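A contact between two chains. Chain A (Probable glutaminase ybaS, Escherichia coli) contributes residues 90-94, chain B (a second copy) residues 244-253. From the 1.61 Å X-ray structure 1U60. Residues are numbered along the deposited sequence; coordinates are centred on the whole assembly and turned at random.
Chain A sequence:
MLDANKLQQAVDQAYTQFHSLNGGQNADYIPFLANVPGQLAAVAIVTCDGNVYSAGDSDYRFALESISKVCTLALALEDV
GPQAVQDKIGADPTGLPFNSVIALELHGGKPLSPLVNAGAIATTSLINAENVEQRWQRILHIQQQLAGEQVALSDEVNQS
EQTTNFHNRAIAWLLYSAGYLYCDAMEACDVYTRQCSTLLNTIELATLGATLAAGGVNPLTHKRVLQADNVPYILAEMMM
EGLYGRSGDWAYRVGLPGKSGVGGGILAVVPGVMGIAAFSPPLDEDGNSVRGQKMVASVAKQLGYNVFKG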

# COMPACT_ATOMS: atom_id res chain seq x y z
N GLY A 90 -11.18 -8.04 -5.63
CA GLY A 90 -10.05 -7.22 -6.01
C GLY A 90 -9.07 -7.01 -4.89
O GLY A 90 -9.35 -7.32 -3.76
N ALA A 91 -7.92 -6.47 -5.23
CA ALA A 91 -6.84 -6.17 -4.30
C ALA A 91 -6.29 -4.73 -4.48
O ALA A 91 -5.24 -4.43 -3.96
CB ALA A 91 -5.72 -7.20 -4.51
N ASP A 92 -7.01 -3.83 -5.16
CA ASP A 92 -6.45 -2.51 -5.52
C ASP A 92 -7.18 -1.34 -4.86
O ASP A 92 -8.40 -1.41 -4.68
CB ASP A 92 -6.45 -2.31 -7.03
CG ASP A 92 -5.53 -3.24 -7.73
OD1 ASP A 92 -4.35 -3.35 -7.28
OD2 ASP A 92 -5.91 -3.93 -8.71
N PRO A 93 -6.44 -0.29 -4.47
CA PRO A 93 -7.07 0.93 -3.95
C PRO A 93 -7.84 1.66 -5.07
O PRO A 93 -7.52 1.54 -6.27
CB PRO A 93 -5.89 1.73 -3.42
CG PRO A 93 -4.79 1.36 -4.29
CD PRO A 93 -4.98 -0.17 -4.47
N THR A 94 -8.93 2.32 -4.68
CA THR A 94 -9.76 3.05 -5.64
C THR A 94 -9.40 4.49 -5.92
O THR A 94 -9.86 5.03 -6.92
CB THR A 94 -11.18 3.06 -5.21
OG1 THR A 94 -11.27 3.75 -3.96
CG2 THR A 94 -11.68 1.65 -4.98
N TYR B 244 1.75 1.07 -10.54
CA TYR B 244 0.61 1.79 -11.05
C TYR B 244 -0.64 1.10 -10.52
O TYR B 244 -0.74 0.89 -9.34
CB TYR B 244 0.68 1.91 -12.59
CG TYR B 244 1.94 2.66 -12.93
CD1 TYR B 244 2.03 4.01 -12.67
CD2 TYR B 244 3.08 1.99 -13.30
CE1 TYR B 244 3.21 4.72 -12.91
CE2 TYR B 244 4.26 2.64 -13.50
CZ TYR B 244 4.34 4.00 -13.26
OH TYR B 244 5.50 4.68 -13.43
N GLY B 245 -1.62 0.83 -11.37
CA GLY B 245 -2.93 0.34 -10.88
C GLY B 245 -2.94 -1.12 -10.48
O GLY B 245 -3.96 -1.67 -10.00
N ARG B 246 -1.80 -1.78 -10.66
CA ARG B 246 -1.61 -3.13 -10.15
C ARG B 246 -0.73 -3.18 -8.91
O ARG B 246 -0.25 -4.24 -8.54
CB ARG B 246 -1.04 -4.03 -11.22
CG ARG B 246 -1.77 -3.88 -12.52
CD ARG B 246 -2.47 -5.07 -12.94
NE ARG B 246 -3.65 -5.29 -12.17
CZ ARG B 246 -4.78 -5.84 -12.63
NH1 ARG B 246 -4.92 -6.20 -13.90
NH2 ARG B 246 -5.81 -6.01 -11.80
N SER B 247 -0.51 -2.06 -8.24
CA SER B 247 0.30 -2.04 -7.02
C SER B 247 -0.37 -2.87 -5.92
O SER B 247 0.27 -3.55 -5.16
CB SER B 247 0.49 -0.58 -6.56
OG SER B 247 1.23 0.11 -7.57
N GLY B 248 -1.67 -2.75 -5.82
CA GLY B 248 -2.42 -3.53 -4.84
C GLY B 248 -2.29 -5.02 -5.10
O GLY B 248 -2.06 -5.80 -4.17
N ASP B 249 -2.42 -5.43 -6.35
CA ASP B 249 -2.20 -6.82 -6.72
C ASP B 249 -0.81 -7.29 -6.38
O ASP B 249 -0.63 -8.42 -5.96
CB ASP B 249 -2.47 -7.04 -8.20
CG ASP B 249 -3.82 -6.60 -8.58
OD1 ASP B 249 -4.80 -7.19 -8.08
OD2 ASP B 249 -4.01 -5.63 -9.37
N TRP B 250 0.19 -6.43 -6.64
CA TRP B 250 1.54 -6.71 -6.24
C TRP B 250 1.69 -6.85 -4.72
O TRP B 250 2.32 -7.78 -4.26
CB TRP B 250 2.47 -5.67 -6.83
CG TRP B 250 3.93 -5.91 -6.56
CD1 TRP B 250 4.68 -5.42 -5.56
CD2 TRP B 250 4.80 -6.79 -7.33
NE1 TRP B 250 5.97 -5.90 -5.66
CE2 TRP B 250 6.07 -6.74 -6.74
CE3 TRP B 250 4.63 -7.58 -8.47
CZ2 TRP B 250 7.15 -7.45 -7.24
CZ3 TRP B 250 5.71 -8.29 -8.95
CH2 TRP B 250 6.93 -8.23 -8.35
N ALA B 251 1.09 -5.95 -3.96
CA ALA B 251 1.15 -6.02 -2.50
C ALA B 251 0.48 -7.34 -2.01
O ALA B 251 0.98 -8.03 -1.12
CB ALA B 251 0.43 -4.85 -1.93
N TYR B 252 -0.59 -7.72 -2.66
CA TYR B 252 -1.36 -8.90 -2.31
C TYR B 252 -0.61 -10.20 -2.59
O TYR B 252 -0.60 -11.13 -1.76
CB TYR B 252 -2.64 -8.83 -3.15
CG TYR B 252 -3.75 -9.83 -2.87
CD1 TYR B 252 -4.68 -9.60 -1.87
CD2 TYR B 252 -3.91 -10.95 -3.68
CE1 TYR B 252 -5.71 -10.45 -1.63
CE2 TYR B 252 -4.98 -11.83 -3.45
CZ TYR B 252 -5.87 -11.56 -2.44
OH TYR B 252 -6.97 -12.37 -2.19
N ARG B 253 0.01 -10.29 -3.77
CA ARG B 253 0.70 -11.51 -4.17
C ARG B 253 2.14 -11.62 -3.68
O ARG B 253 2.58 -12.71 -3.33
CB ARG B 253 0.66 -11.67 -5.69
CG ARG B 253 -0.77 -11.87 -6.22
CD ARG B 253 -1.42 -13.21 -5.86
NE ARG B 253 -1.05 -14.29 -6.78
CZ ARG B 253 -1.43 -14.41 -8.06
NH1 ARG B 253 -2.23 -13.52 -8.64
NH2 ARG B 253 -1.00 -15.45 -8.75
O HOH W 1 -7.43 -6.81 -8.18

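Chain A meets the start of a chain B helix (residues 247-253) with a segment that has no regular helix or strand. The backbones come closest where Asp A92 CA lies 4.2 Å from Gly B248 CA, and three residues, Asp A92, Ala A91 and Gly B248, cover most of the 285 Å² buried between the stretches.

Asp A92 leaves its backbone sideways, but with chi1 at -66° (m) its carboxylate reaches the first turn of the helix, where amide NH groups lack acceptors within the helix. Asp B249 N donates a hydrogen bond to Asp A92 OD1 (3.0 Å, N-H...O angle 133°), and Gly B248 N lies 3.1 Å from the same OD1. The other oxygen, Asp A92 OD2, sits 2.6 Å from Asp B249 OD2. Two carboxylates this close would repel if both were charged, so one of them probably holds a proton and donates it. Arg B246 supplies positive charge nearby: its NE forms a salt bridge with Asp B249 OD2 (2.8 Å), while its NH2 makes a long one with Asp A92 OD2 (3.7 Å), which lies near the guanidinium plane at its edge.

Gly B248 lets the backbones approach so closely. Its CA is 3.1 Å from Ala A91 O, a CA-H...O contact with an angle of 126° at the hydrogen. A CB built here would point toward chain A and fall 2.1 Å from Ala A91 O and 2.5 Å from Asp A92 OD1, both clashes.

Ala A91 points its methyl toward the helix. Its CB lies 3.7 Å from Tyr B252 CG and 4.1 Å from the ring centroid, 30° off the ring normal, an off-centre CH-pi contact. Water 1 links the polar groups beside it, accepting from Ala A91 N (3.0 Å to the water O) and donating to Asp B249 OD1 (2.7 Å from the water O).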